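Local coordinates for Aar187cp (Eremothecium gossypii, PDB 3ZIL), which is the Wpl1 protein, represented by its helical Wap1 domain, and probably regulates cohesin in the establishment of sister-chromatid cohesion, at residues Gln209-Leu214 with Thr238-Leu243. Numbering follows the deposited sequence.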
ATOM      1  N   GLN A 209      10.292 -11.600   1.045  1.00 16.22           N
ATOM      2  CA  GLN A 209       9.149 -12.190   1.737  1.00 18.30           C
ATOM      3  C   GLN A 209       7.845 -11.628   1.353  1.00 17.33           C
ATOM      4  O   GLN A 209       6.890 -12.394   1.059  1.00 17.32           O
ATOM      5  CB  GLN A 209       9.272 -12.018   3.297  1.00 19.15           C
ATOM      6  CG  GLN A 209      10.517 -12.689   3.822  1.00 22.99           C
ATOM      7  CD  GLN A 209      10.714 -12.474   5.300  1.00 31.13           C
ATOM      8  OE1 GLN A 209       9.738 -12.476   6.077  1.00 33.60           O
ATOM      9  NE2 GLN A 209      11.967 -12.212   5.704  1.00 32.26           N
ATOM     10  N   ALA A 210       7.750 -10.289   1.389  1.00 16.23           N
ATOM     11  CA  ALA A 210       6.524  -9.601   1.079  1.00 17.35           C
ATOM     12  C   ALA A 210       6.128  -9.874  -0.387  1.00 16.85           C
ATOM     13  O   ALA A 210       4.932 -10.057  -0.718  1.00 18.37           O
ATOM     14  CB  ALA A 210       6.706  -8.060   1.284  1.00 15.97           C
ATOM     15  N   PHE A 211       7.101  -9.803  -1.290  1.00 14.92           N
ATOM     16  CA  PHE A 211       6.774 -10.058  -2.689  1.00 15.13           C
ATOM     17  C   PHE A 211       6.215 -11.527  -2.875  1.00 16.12           C
ATOM     18  O   PHE A 211       5.190 -11.756  -3.485  1.00 15.57           O
ATOM     19  CB  PHE A 211       8.021  -9.861  -3.559  1.00 15.90           C
ATOM     20  CG  PHE A 211       7.839 -10.331  -4.981  1.00 16.95           C
ATOM     21  CD1 PHE A 211       7.160  -9.573  -5.902  1.00 16.26           C
ATOM     22  CD2 PHE A 211       8.320 -11.641  -5.364  1.00 16.40           C
ATOM     23  CE1 PHE A 211       6.975 -10.033  -7.210  1.00 16.99           C
ATOM     24  CE2 PHE A 211       8.151 -12.085  -6.683  1.00 15.69           C
ATOM     25  CZ  PHE A 211       7.454 -11.301  -7.594  1.00 17.02           C
ATOM     26  N   GLN A 212       6.855 -12.486  -2.246  1.00 18.32           N
ATOM     27  CA  GLN A 212       6.355 -13.868  -2.365  1.00 18.44           C
ATOM     28  C   GLN A 212       4.945 -13.960  -1.772  1.00 19.30           C
ATOM     29  O   GLN A 212       4.097 -14.719  -2.267  1.00 20.40           O
ATOM     30  CB  GLN A 212       7.324 -14.785  -1.666  1.00 18.17           C
ATOM     31  CG  GLN A 212       8.667 -14.749  -2.416  1.00 18.31           C
ATOM     32  CD  GLN A 212       9.793 -15.447  -1.687  1.00 22.27           C
ATOM     33  OE1 GLN A 212       9.550 -16.220  -0.732  1.00 24.44           O
ATOM     34  NE2 GLN A 212      11.063 -15.147  -2.085  1.00 20.81           N
ATOM     35  N   THR A 213       4.659 -13.168  -0.734  1.00 17.48           N
ATOM     36  CA  THR A 213       3.347 -13.232  -0.188  1.00 17.17           C
ATOM     37  C   THR A 213       2.331 -12.660  -1.128  1.00 17.00           C
ATOM     38  O   THR A 213       1.291 -13.279  -1.353  1.00 18.29           O
ATOM     39  CB  THR A 213       3.259 -12.534   1.141  1.00 17.49           C
ATOM     40  OG1 THR A 213       4.131 -13.219   2.029  1.00 15.46           O
ATOM     41  CG2 THR A 213       1.877 -12.568   1.693  1.00 15.49           C
ATOM     42  N   LEU A 214       2.608 -11.487  -1.674  1.00 17.20           N
ATOM     43  CA  LEU A 214       1.629 -10.809  -2.540  1.00 17.73           C
ATOM     44  C   LEU A 214       1.500 -11.591  -3.841  1.00 18.80           C
ATOM     45  O   LEU A 214       0.410 -11.716  -4.391  1.00 16.09           O
ATOM     46  CB  LEU A 214       2.050  -9.353  -2.792  1.00 16.63           C
ATOM     47  CG  LEU A 214       2.122  -8.466  -1.550  1.00 20.58           C
ATOM     48  CD1 LEU A 214       2.542  -7.095  -2.083  1.00 19.58           C
ATOM     49  CD2 LEU A 214       0.738  -8.356  -0.875  1.00 17.50           C
ATOM     50  N   THR A 238      16.008  -5.540  -8.125  1.00 32.14           N
ATOM     51  CA  THR A 238      16.166  -6.733  -8.948  1.00 31.05           C
ATOM     52  C   THR A 238      16.590  -7.902  -8.100  1.00 31.29           C
ATOM     53  O   THR A 238      16.238  -9.040  -8.420  1.00 30.84           O
ATOM     54  CB  THR A 238      17.142  -6.534 -10.142  1.00 33.94           C
ATOM     55  OG1 THR A 238      18.345  -6.004  -9.641  1.00 37.46           O
ATOM     56  CG2 THR A 238      16.582  -5.510 -11.109  1.00 31.59           C
ATOM     57  N   THR A 239      17.286  -7.650  -6.986  1.00 27.06           N
ATOM     58  CA  THR A 239      17.604  -8.780  -6.117  1.00 25.98           C
ATOM     59  C   THR A 239      16.353  -9.483  -5.490  1.00 24.90           C
ATOM     60  O   THR A 239      16.402 -10.688  -5.248  1.00 21.69           O
ATOM     61  CB  THR A 239      18.742  -8.528  -5.097  1.00 29.17           C
ATOM     62  OG1 THR A 239      18.247  -7.871  -3.962  1.00 37.14           O
ATOM     63  CG2 THR A 239      19.783  -7.663  -5.653  1.00 26.67           C
ATOM     64  N   VAL A 240      15.245  -8.742  -5.293  1.00 20.83           N
ATOM     65  CA  VAL A 240      13.917  -9.336  -4.959  1.00 18.01           C
ATOM     66  C   VAL A 240      13.450 -10.314  -6.016  1.00 19.31           C
ATOM     67  O   VAL A 240      12.889 -11.357  -5.718  1.00 19.02           O
ATOM     68  CB  VAL A 240      12.793  -8.244  -4.755  1.00 17.89           C
ATOM     69  CG1 VAL A 240      11.443  -8.889  -4.646  1.00 15.78           C
ATOM     70  CG2 VAL A 240      13.046  -7.383  -3.490  1.00 17.14           C
ATOM     71  N   LEU A 241      13.670  -9.983  -7.291  1.00 18.73           N
ATOM     72  CA  LEU A 241      13.326 -10.915  -8.370  1.00 19.80           C
ATOM     73  C   LEU A 241      14.203 -12.217  -8.328  1.00 20.72           C
ATOM     74  O   LEU A 241      13.687 -13.352  -8.473  1.00 19.13           O
ATOM     75  CB  LEU A 241      13.484 -10.145  -9.743  1.00 18.07           C
ATOM     76  CG  LEU A 241      12.495  -8.935  -9.912  1.00 17.91           C
ATOM     77  CD1 LEU A 241      12.772  -8.252 -11.298  1.00 21.63           C
ATOM     78  CD2 LEU A 241      11.080  -9.530  -9.934  1.00 16.97           C
ATOM     79  N   GLU A 242      15.516 -12.075  -8.104  1.00 21.60           N
ATOM     80  CA  GLU A 242      16.403 -13.257  -7.962  1.00 21.67           C
ATOM     81  C   GLU A 242      16.078 -14.163  -6.798  1.00 20.67           C
ATOM     82  O   GLU A 242      15.985 -15.465  -6.913  1.00 21.21           O
ATOM     83  CB  GLU A 242      17.825 -12.744  -7.762  1.00 26.03           C
ATOM     84  CG  GLU A 242      18.305 -12.222  -9.080  1.00 36.12           C
ATOM     85  CD  GLU A 242      19.630 -11.503  -8.979  1.00 47.85           C
ATOM     86  OE1 GLU A 242      20.316 -11.609  -7.927  1.00 51.15           O
ATOM     87  OE2 GLU A 242      19.985 -10.837  -9.972  1.00 45.79           O
ATOM     88  N   LEU A 243      15.866 -13.548  -5.660  1.00 18.52           N
ATOM     89  CA  LEU A 243      15.461 -14.354  -4.486  1.00 19.75           C
ATOM     90  C   LEU A 243      14.090 -15.059  -4.648  1.00 23.06           C
ATOM     91  O   LEU A 243      13.767 -16.031  -3.926  1.00 27.11           O
ATOM     92  CB  LEU A 243      15.513 -13.534  -3.180  1.00 18.74           C
ATOM     93  CG  LEU A 243      16.901 -13.025  -2.715  1.00 23.44           C
ATOM     94  CD1 LEU A 243      16.742 -11.919  -1.672  1.00 22.27           C
ATOM     95  CD2 LEU A 243      17.790 -14.183  -2.172  1.00 22.02           C
TER
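Phe211 and Val240 carry the apolar part of this contact, and their CA atoms, 7.5 Å apart, are the nearest pair between the two helical segments. Followed outward from the backbone, Phe211 first presents CB, which lies 3.7 Å from Val240 CG1. The next atom, Phe211 CG, is 3.9 Å from the same methyl, which therefore sits over the CB-CG bond and approaches the ring obliquely. Beyond CG the ring continues, with Phe211 CD2 4.2 Å from Val240 CG1. The Phe211 side chain also touches Leu231 and Thr235 of helix 225-235, and Ser244. On the other side, Val240 reaches Phe211 because CG1 is anti to the backbone N (chi1 171°); it also packs on Tyr207, earlier in helix 201-215.

The next residue, Gln212, extends its chain toward the Leu243 end of 238-243. Its NE2 stands 3.4 Å from Leu243 O, but the angle is too poor for a hydrogen bond; NE2 is hydrogen-bonded instead to Ser244 OG, just past the segment. Ser244 OG is in turn bonded to Val240 O, so the hydroxyl links Gln212 to the backbone of the facing helix.

The contact thus joins helix 201-215 to the short helix 238-243 within the all-helical Wap1 domain. With 173 Å² buried and no hydrogen bond directly between the segments, the chemistry implies a small apolar junction, bordered by a polar link through Ser244.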